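Local coordinates for protein geranyltranstransferase (Enterococcus faecalis, PDB 3P8L) that probably makes farnesyl diphosphate by condensing isopentenyl diphosphate with geranyl diphosphate, using magnesium, at residues R52-L57 and G187-F192; H84-I89 and G157-Q162. All coordinates share one frame; numbering follows the deposited sequence. Where two conformers were deposited one is given.

Interaction 1: R52-L57 and G187-F192; sequences RLRPLL and GALIEF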
ATOM      1  N   ARG A  52       9.203   2.947  18.068  1.00 38.56           N
ATOM      2  CA  ARG A  52       9.208   1.650  17.363  1.00 38.09           C
ATOM      3  C   ARG A  52       8.331   0.624  18.064  1.00 35.27           C
ATOM      4  O   ARG A  52       8.648  -0.579  18.105  1.00 39.92           O
ATOM      5  CB  ARG A  52      10.643   1.114  17.185  1.00 38.06           C
ATOM      6  CG  ARG A  52      11.594   2.098  16.502  1.00 37.43           C
ATOM      7  CD  ARG A  52      11.429   2.021  15.006  1.00 36.84           C
ATOM      8  NE  ARG A  52      12.446   2.797  14.317  1.00 45.75           N
ATOM      9  CZ  ARG A  52      12.199   3.762  13.439  1.00 45.37           C
ATOM     10  NH1 ARG A  52      10.948   4.080  13.083  1.00 43.39           N
ATOM     11  NH2 ARG A  52      13.217   4.398  12.896  1.00 48.45           N
ATOM     12  N   LEU A  53       7.243   1.124  18.637  1.00 35.97           N
ATOM     13  CA  LEU A  53       6.320   0.339  19.434  1.00 34.72           C
ATOM     14  C   LEU A  53       5.765  -0.858  18.689  1.00 35.42           C
ATOM     15  O   LEU A  53       5.723  -1.968  19.239  1.00 36.87           O
ATOM     16  CB  LEU A  53       5.176   1.214  19.961  1.00 38.68           C
ATOM     17  CG  LEU A  53       4.069   0.507  20.753  1.00 43.43           C
ATOM     18  CD1 LEU A  53       4.650  -0.183  21.983  1.00 52.01           C
ATOM     19  CD2 LEU A  53       2.953   1.472  21.148  1.00 53.61           C
ATOM     20  N   ARG A  54       5.377  -0.653  17.437  1.00 32.45           N
ATOM     21  CA  ARG A  54       4.747  -1.717  16.660  1.00 29.81           C
ATOM     22  C   ARG A  54       5.658  -2.926  16.317  1.00 37.83           C
ATOM     23  O   ARG A  54       5.280  -4.074  16.600  1.00 35.38           O
ATOM     24  CB  ARG A  54       3.993  -1.148  15.449  1.00 36.07           C
ATOM     25  CG  ARG A  54       2.759  -0.326  15.863  1.00 33.26           C
ATOM     26  CD  ARG A  54       2.400   0.807  14.866  1.00 38.63           C
ATOM     27  NE  ARG A  54       1.393   1.678  15.459  1.00 32.45           N
ATOM     28  CZ  ARG A  54       1.640   2.650  16.335  1.00 35.39           C
ATOM     29  NH1 ARG A  54       2.887   2.956  16.698  1.00 34.62           N
ATOM     30  NH2 ARG A  54       0.624   3.348  16.834  1.00 38.73           N
ATOM     31  N   PRO A  55       6.838  -2.679  15.715  1.00 33.69           N
ATOM     32  CA  PRO A  55       7.797  -3.779  15.552  1.00 37.56           C
ATOM     33  C   PRO A  55       8.256  -4.374  16.889  1.00 34.81           C
ATOM     34  O   PRO A  55       8.479  -5.585  16.963  1.00 39.30           O
ATOM     35  CB  PRO A  55       8.980  -3.120  14.820  1.00 33.45           C
ATOM     36  CG  PRO A  55       8.840  -1.663  15.023  1.00 37.88           C
ATOM     37  CD  PRO A  55       7.346  -1.434  15.096  1.00 35.79           C
ATOM     38  N   LEU A  56       8.375  -3.543  17.925  1.00 32.81           N
ATOM     39  CA  LEU A  56       8.691  -4.025  19.265  1.00 36.79           C
ATOM     40  C   LEU A  56       7.654  -5.032  19.751  1.00 41.97           C
ATOM     41  O   LEU A  56       8.024  -6.091  20.247  1.00 39.52           O
ATOM     42  CB  LEU A  56       8.905  -2.889  20.287  1.00 33.39           C
ATOM     43  CG  LEU A  56       9.421  -3.325  21.672  1.00 38.85           C
ATOM     44  CD1 LEU A  56      10.723  -4.127  21.504  1.00 39.64           C
ATOM     45  CD2 LEU A  56       9.616  -2.166  22.660  1.00 37.35           C
ATOM     46  N   LEU A  57       6.371  -4.741  19.534  1.00 42.37           N
ATOM     47  CA  LEU A  57       5.293  -5.692  19.870  1.00 40.33           C
ATOM     48  C   LEU A  57       5.386  -7.025  19.128  1.00 36.52           C
ATOM     49  O   LEU A  57       5.263  -8.083  19.756  1.00 35.27           O
ATOM     50  CB  LEU A  57       3.922  -5.054  19.654  1.00 36.96           C
ATOM     51  CG  LEU A  57       3.486  -4.052  20.723  1.00 39.78           C
ATOM     52  CD1 LEU A  57       2.283  -3.276  20.201  1.00 40.77           C
ATOM     53  CD2 LEU A  57       3.167  -4.752  22.046  1.00 43.14           C
ATOM     54  N   GLY A 187      -5.803   1.018  17.156  1.00 45.05           N
ATOM     55  CA  GLY A 187      -5.972  -0.370  17.586  1.00 39.82           C
ATOM     56  C   GLY A 187      -5.620  -1.391  16.528  1.00 42.82           C
ATOM     57  O   GLY A 187      -5.008  -2.418  16.835  1.00 40.56           O
ATOM     58  N   ALA A 188      -5.972  -1.091  15.279  1.00 40.53           N
ATOM     59  CA  ALA A 188      -5.881  -2.063  14.194  1.00 42.27           C
ATOM     60  C   ALA A 188      -4.460  -2.552  13.907  1.00 37.11           C
ATOM     61  O   ALA A 188      -4.268  -3.756  13.748  1.00 40.11           O
ATOM     62  CB  ALA A 188      -6.559  -1.544  12.918  1.00 38.90           C
ATOM     63  N   LEU A 189      -3.482  -1.638  13.860  1.00 39.10           N
ATOM     64  CA  LEU A 189      -2.073  -2.016  13.620  1.00 42.83           C
ATOM     65  C   LEU A 189      -1.445  -2.685  14.854  1.00 36.24           C
ATOM     66  O   LEU A 189      -0.543  -3.502  14.720  1.00 36.50           O
ATOM     67  CB  LEU A 189      -1.203  -0.799  13.220  1.00 39.42           C
ATOM     68  CG  LEU A 189      -1.346  -0.044  11.890  1.00 40.76           C
ATOM     69  CD1 LEU A 189      -0.186   0.954  11.729  1.00 44.71           C
ATOM     70  CD2 LEU A 189      -1.387  -0.988  10.690  1.00 35.65           C
ATOM     71  N   ILE A 190      -1.895  -2.280  16.036  1.00 34.70           N
ATOM     72  CA  ILE A 190      -1.473  -2.901  17.310  1.00 39.14           C
ATOM     73  C   ILE A 190      -1.966  -4.345  17.302  1.00 42.35           C
ATOM     74  O   ILE A 190      -1.194  -5.260  17.626  1.00 38.20           O
ATOM     75  CB  ILE A 190      -1.994  -2.139  18.562  1.00 40.62           C
ATOM     76  CG1 ILE A 190      -1.504  -0.680  18.574  1.00 42.06           C
ATOM     77  CG2 ILE A 190      -1.578  -2.847  19.882  1.00 39.38           C
ATOM     78  CD1 ILE A 190      -0.018  -0.509  18.541  1.00 47.77           C
ATOM     79  N   GLU A 191      -3.231  -4.532  16.893  1.00 40.33           N
ATOM     80  CA  GLU A 191      -3.801  -5.872  16.765  0.50 43.68           C
ATOM     81  C   GLU A 191      -3.029  -6.708  15.753  1.00 46.62           C
ATOM     82  O   GLU A 191      -2.692  -7.871  16.040  1.00 41.29           O
ATOM     83  CB  GLU A 191      -5.308  -5.820  16.467  0.50 44.38           C
ATOM     84  CG  GLU A 191      -6.161  -5.587  17.717  0.50 48.47           C
ATOM     85  CD  GLU A 191      -7.519  -4.981  17.410  0.50 48.55           C
ATOM     86  OE1 GLU A 191      -7.802  -4.739  16.219  0.50 57.07           O
ATOM     87  OE2 GLU A 191      -8.297  -4.740  18.359  0.50 41.12           O
ATOM     88  N   PHE A 192      -2.701  -6.113  14.597  1.00 40.90           N
ATOM     89  CA  PHE A 192      -1.850  -6.805  13.632  1.00 36.85           C
ATOM     90  C   PHE A 192      -0.530  -7.244  14.265  1.00 36.25           C
ATOM     91  O   PHE A 192      -0.073  -8.357  14.008  1.00 40.48           O
ATOM     92  CB  PHE A 192      -1.542  -5.967  12.371  1.00 34.16           C
ATOM     93  CG  PHE A 192      -0.580  -6.654  11.438  1.00 35.84           C
ATOM     94  CD1 PHE A 192      -1.044  -7.599  10.530  1.00 29.92           C
ATOM     95  CD2 PHE A 192       0.799  -6.415  11.515  1.00 28.43           C
ATOM     96  CE1 PHE A 192      -0.163  -8.249   9.680  1.00 32.80           C
ATOM     97  CE2 PHE A 192       1.683  -7.083  10.691  1.00 36.20           C
ATOM     98  CZ  PHE A 192       1.195  -8.006   9.764  1.00 33.62           C
TER

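Interaction 2: H84-I89 and G157-Q162; sequences HTYSLI and GMVSGQ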
ATOM      1  N   HIS A  84       3.380   2.275   9.578  1.00 23.68           N
ATOM      2  CA  HIS A  84       3.334   3.295  10.600  1.00 31.84           C
ATOM      3  C   HIS A  84       4.008   4.627  10.170  1.00 26.81           C
ATOM      4  O   HIS A  84       3.416   5.677  10.337  1.00 33.83           O
ATOM      5  CB  HIS A  84       3.984   2.807  11.868  1.00 29.23           C
ATOM      6  CG  HIS A  84       3.919   3.811  12.965  1.00 29.69           C
ATOM      7  ND1 HIS A  84       2.727   4.339  13.404  1.00 30.49           N
ATOM      8  CD2 HIS A  84       4.889   4.401  13.698  1.00 33.60           C
ATOM      9  CE1 HIS A  84       2.962   5.202  14.375  1.00 33.23           C
ATOM     10  NE2 HIS A  84       4.264   5.250  14.579  1.00 34.08           N
ATOM     11  N   THR A  85       5.228   4.539   9.632  1.00 28.89           N
ATOM     12  CA  THR A  85       6.008   5.693   9.145  1.00 31.14           C
ATOM     13  C   THR A  85       5.273   6.405   8.006  1.00 33.58           C
ATOM     14  O   THR A  85       5.210   7.631   7.986  1.00 30.88           O
ATOM     15  CB  THR A  85       7.430   5.269   8.639  1.00 34.89           C
ATOM     16  OG1 THR A  85       8.107   4.524   9.657  1.00 32.38           O
ATOM     17  CG2 THR A  85       8.293   6.491   8.243  1.00 28.47           C
ATOM     18  N   TYR A  86       4.714   5.641   7.061  1.00 29.99           N
ATOM     19  CA  TYR A  86       3.933   6.246   5.991  1.00 30.26           C
ATOM     20  C   TYR A  86       2.765   7.030   6.588  1.00 38.79           C
ATOM     21  O   TYR A  86       2.548   8.177   6.202  1.00 29.16           O
ATOM     22  CB  TYR A  86       3.475   5.237   4.891  1.00 27.99           C
ATOM     23  CG  TYR A  86       1.972   5.079   4.750  1.00 36.14           C
ATOM     24  CD1 TYR A  86       1.196   6.083   4.184  1.00 27.27           C
ATOM     25  CD2 TYR A  86       1.316   3.925   5.188  1.00 21.76           C
ATOM     26  CE1 TYR A  86      -0.191   5.976   4.090  1.00 30.08           C
ATOM     27  CE2 TYR A  86      -0.073   3.797   5.078  1.00 24.93           C
ATOM     28  CZ  TYR A  86      -0.823   4.843   4.540  1.00 33.75           C
ATOM     29  OH  TYR A  86      -2.188   4.747   4.393  1.00 29.71           O
ATOM     30  N   SER A  87       2.044   6.445   7.552  1.00 30.46           N
ATOM     31  CA  SER A  87       0.817   7.087   8.023  1.00 33.02           C
ATOM     32  C   SER A  87       1.147   8.441   8.693  1.00 34.27           C
ATOM     33  O   SER A  87       0.383   9.399   8.563  1.00 35.30           O
ATOM     34  CB  SER A  87       0.048   6.178   8.992  1.00 24.30           C
ATOM     35  OG  SER A  87       0.653   6.218  10.277  1.00 27.91           O
ATOM     36  N   LEU A  88       2.304   8.510   9.357  1.00 30.28           N
ATOM     37  CA  LEU A  88       2.778   9.741  10.000  1.00 35.06           C
ATOM     38  C   LEU A  88       3.112  10.840   8.989  1.00 35.71           C
ATOM     39  O   LEU A  88       2.716  11.992   9.182  1.00 38.06           O
ATOM     40  CB  LEU A  88       3.992   9.485  10.889  1.00 38.32           C
ATOM     41  CG  LEU A  88       3.799   8.551  12.082  1.00 40.59           C
ATOM     42  CD1 LEU A  88       5.114   8.461  12.811  1.00 37.91           C
ATOM     43  CD2 LEU A  88       2.647   9.004  13.020  1.00 38.13           C
ATOM     44  N   ILE A  89       3.820  10.482   7.922  1.00 28.36           N
ATOM     45  CA  ILE A  89       4.115  11.413   6.826  1.00 36.71           C
ATOM     46  C   ILE A  89       2.831  12.061   6.269  1.00 35.81           C
ATOM     47  O   ILE A  89       2.742  13.287   6.111  1.00 36.02           O
ATOM     48  CB  ILE A  89       4.914  10.722   5.691  1.00 39.86           C
ATOM     49  CG1 ILE A  89       6.289  10.256   6.203  1.00 29.08           C
ATOM     50  CG2 ILE A  89       5.084  11.671   4.502  1.00 34.58           C
ATOM     51  CD1 ILE A  89       7.093   9.434   5.162  1.00 30.43           C
ATOM     52  N   GLY A 157      -9.546  -0.614   8.413  1.00 43.15           N
ATOM     53  CA  GLY A 157      -8.821  -0.258   9.626  1.00 39.53           C
ATOM     54  C   GLY A 157      -8.348   1.172   9.634  1.00 43.07           C
ATOM     55  O   GLY A 157      -9.178   2.109   9.614  1.00 40.89           O
ATOM     56  N   MET A 158      -7.016   1.329   9.644  1.00 37.29           N
ATOM     57  CA  MET A 158      -6.357   2.634   9.886  1.00 39.76           C
ATOM     58  C   MET A 158      -6.884   3.812   9.055  1.00 34.53           C
ATOM     59  O   MET A 158      -7.120   4.892   9.605  1.00 40.04           O
ATOM     60  CB  MET A 158      -4.826   2.516   9.741  1.00 35.81           C
ATOM     61  CG  MET A 158      -4.041   3.756  10.199  1.00 35.11           C
ATOM     62  SD  MET A 158      -2.263   3.637   9.818  1.00 27.39           S
ATOM     63  CE  MET A 158      -2.415   3.594   8.049  1.00 31.98           C
ATOM     64  N   VAL A 159      -7.076   3.598   7.753  1.00 37.55           N
ATOM     65  CA  VAL A 159      -7.489   4.683   6.864  1.00 44.75           C
ATOM     66  C   VAL A 159      -8.912   5.149   7.187  1.00 39.91           C
ATOM     67  O   VAL A 159      -9.150   6.347   7.262  1.00 38.79           O
ATOM     68  CB  VAL A 159      -7.316   4.342   5.369  1.00 43.73           C
ATOM     69  CG1 VAL A 159      -7.818   5.497   4.497  1.00 40.07           C
ATOM     70  CG2 VAL A 159      -5.852   4.090   5.060  1.00 39.08           C
ATOM     71  N   SER A 160      -9.829   4.203   7.414  1.00 36.78           N
ATOM     72  CA  SER A 160     -11.185   4.535   7.903  1.00 42.56           C
ATOM     73  C   SER A 160     -11.161   5.237   9.247  1.00 39.32           C
ATOM     74  O   SER A 160     -11.929   6.169   9.473  1.00 46.50           O
ATOM     75  CB  SER A 160     -12.067   3.290   7.976  1.00 37.52           C
ATOM     76  OG  SER A 160     -12.700   3.078   6.729  1.00 40.15           O
ATOM     77  N   GLY A 161     -10.247   4.803  10.116  1.00 40.79           N
ATOM     78  CA  GLY A 161     -10.003   5.452  11.413  1.00 36.51           C
ATOM     79  C   GLY A 161      -9.523   6.893  11.318  1.00 44.35           C
ATOM     80  O   GLY A 161      -9.990   7.751  12.078  1.00 39.06           O
ATOM     81  N   GLN A 162      -8.575   7.153  10.406  1.00 42.72           N
ATOM     82  CA  GLN A 162      -8.054   8.498  10.174  0.50 41.16           C
ATOM     83  C   GLN A 162      -9.182   9.404   9.664  1.00 41.15           C
ATOM     84  O   GLN A 162      -9.298  10.569  10.077  1.00 44.37           O
ATOM     85  CB  GLN A 162      -6.865   8.470   9.185  0.50 39.70           C
ATOM     86  CG  GLN A 162      -5.577   7.816   9.753  0.50 36.48           C
ATOM     87  CD  GLN A 162      -4.434   7.672   8.738  0.50 44.39           C
ATOM     88  OE1 GLN A 162      -4.653   7.426   7.558  0.50 39.36           O
ATOM     89  NE2 GLN A 162      -3.207   7.790   9.219  0.50 52.52           N
TER
HETATM   90  O   HOH W   1      -3.206   6.946   5.536  1.00 41.35           O

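Interaction 1: R52-L57 and G187-F192
R54, from the GGKxxR sequence motif of the polyprenyl synthase family, meets L189 and I190 within the all-helical isoprenoid synthase fold; in relatives this motif helps to hold the diphosphate of isopentenyl diphosphate. Helix 53-57 and helix 187-192 run in roughly the same direction, 29° apart, with axes 9.5 Å from each other. R54 and I190 have the nearest CA atoms across the two segments, and the arginine's extended chain, CG to NE, brings its end nearer helix 187-192. I190 meets it at about a right angle: I190 CD1 is 3.9 Å from R54 CG and also sits over one face of the guanidinium, 3.8 Å above its plane and toward the rim. L189 CD1 comes in obliquely, 4.1 Å from R54 CD. One turn later, L57 closes on the same isoleucine, its CD1 3.9 Å from I190 CG2. In I190, chi1 of -59° sets CG1 anti to the carbonyl carbon and CG2 anti to the N; CD1 then meets both R54 and L57, and CG2 meets L57. L53 touches only lightly, with CD2 at 4.4 Å from I190 CD1. The whole contact is van der Waals packing: I190 against the arginine and two leucines, L189 against the arginine. Around it, L53 leans on Y218 and F222 of helix 205-230, R54 on L80 of helix 71-92, and L189 on A153 of helix 139-153.

Interaction 2: H84-I89 and G157-Q162
M158 reaches S87 and Y86 through a chain that runs straight from the backbone, CG anti to the N, and then bends at its last torsion (chi3 64°), which turns the methyl toward the tyrosine. S87 holds OG in the crowded position between backbone N and carbonyl carbon (chi1 78°), where it donates a 2.8 Å bond to H84 O of its own helix. That carbonyl also accepts from L88 N, and both donors come from the same face of its plane. With the hydroxyl turned back to its helix, it is S87 CB that touches M158 SD, at 3.5 Å, and, in the conformer given, Q162 NE2, at 3.6 Å. M158 CE meets the Y86 side chain tip to tip, 3.8 Å from CE2. The V159 and Y86 side chains cross at about a right angle, with V159 CG2 3.8 Å from Y86 OH. A water lies 2.7 Å from Y86 OH.

The axes of 84-89 and 158-162 come no closer than 12.4 Å, so side chains alone span the gap. Helix 71-92 runs into the aspartate-rich motif beginning at D91, which in relatives binds magnesium and diphosphate; here it packs on helix 158-167 beside the dimer interface. The second subunit closes on the contact: Y86 packs on its D122, V159 on its L38 and Q162 on its L119. Buried throughout, the contact is chiefly thioether, methyl and methylene packing; the serine proton is spent on H84 O, and the phenol oxygen meets a water.

How the interactions relate
The two contacts have their centres about 12 Å apart and draw on four different helices of one helical domain. Along the chain the order is 53-64, 71-92, 158-167, 175-200: interaction 1 joins the first and last, interaction 2 the middle two, so the pairs are concentric. They also meet directly. R54 NH1 packs on H84 CE1, and L189 CD1 lies 3.9 Å from M158 SD. The centre of interaction 1 is about 2 Å from the centre of the chain, that of interaction 2 about 11 Å, against the second subunit. Together they form continuous packing from the middle of the helical bundle to the dimer interface.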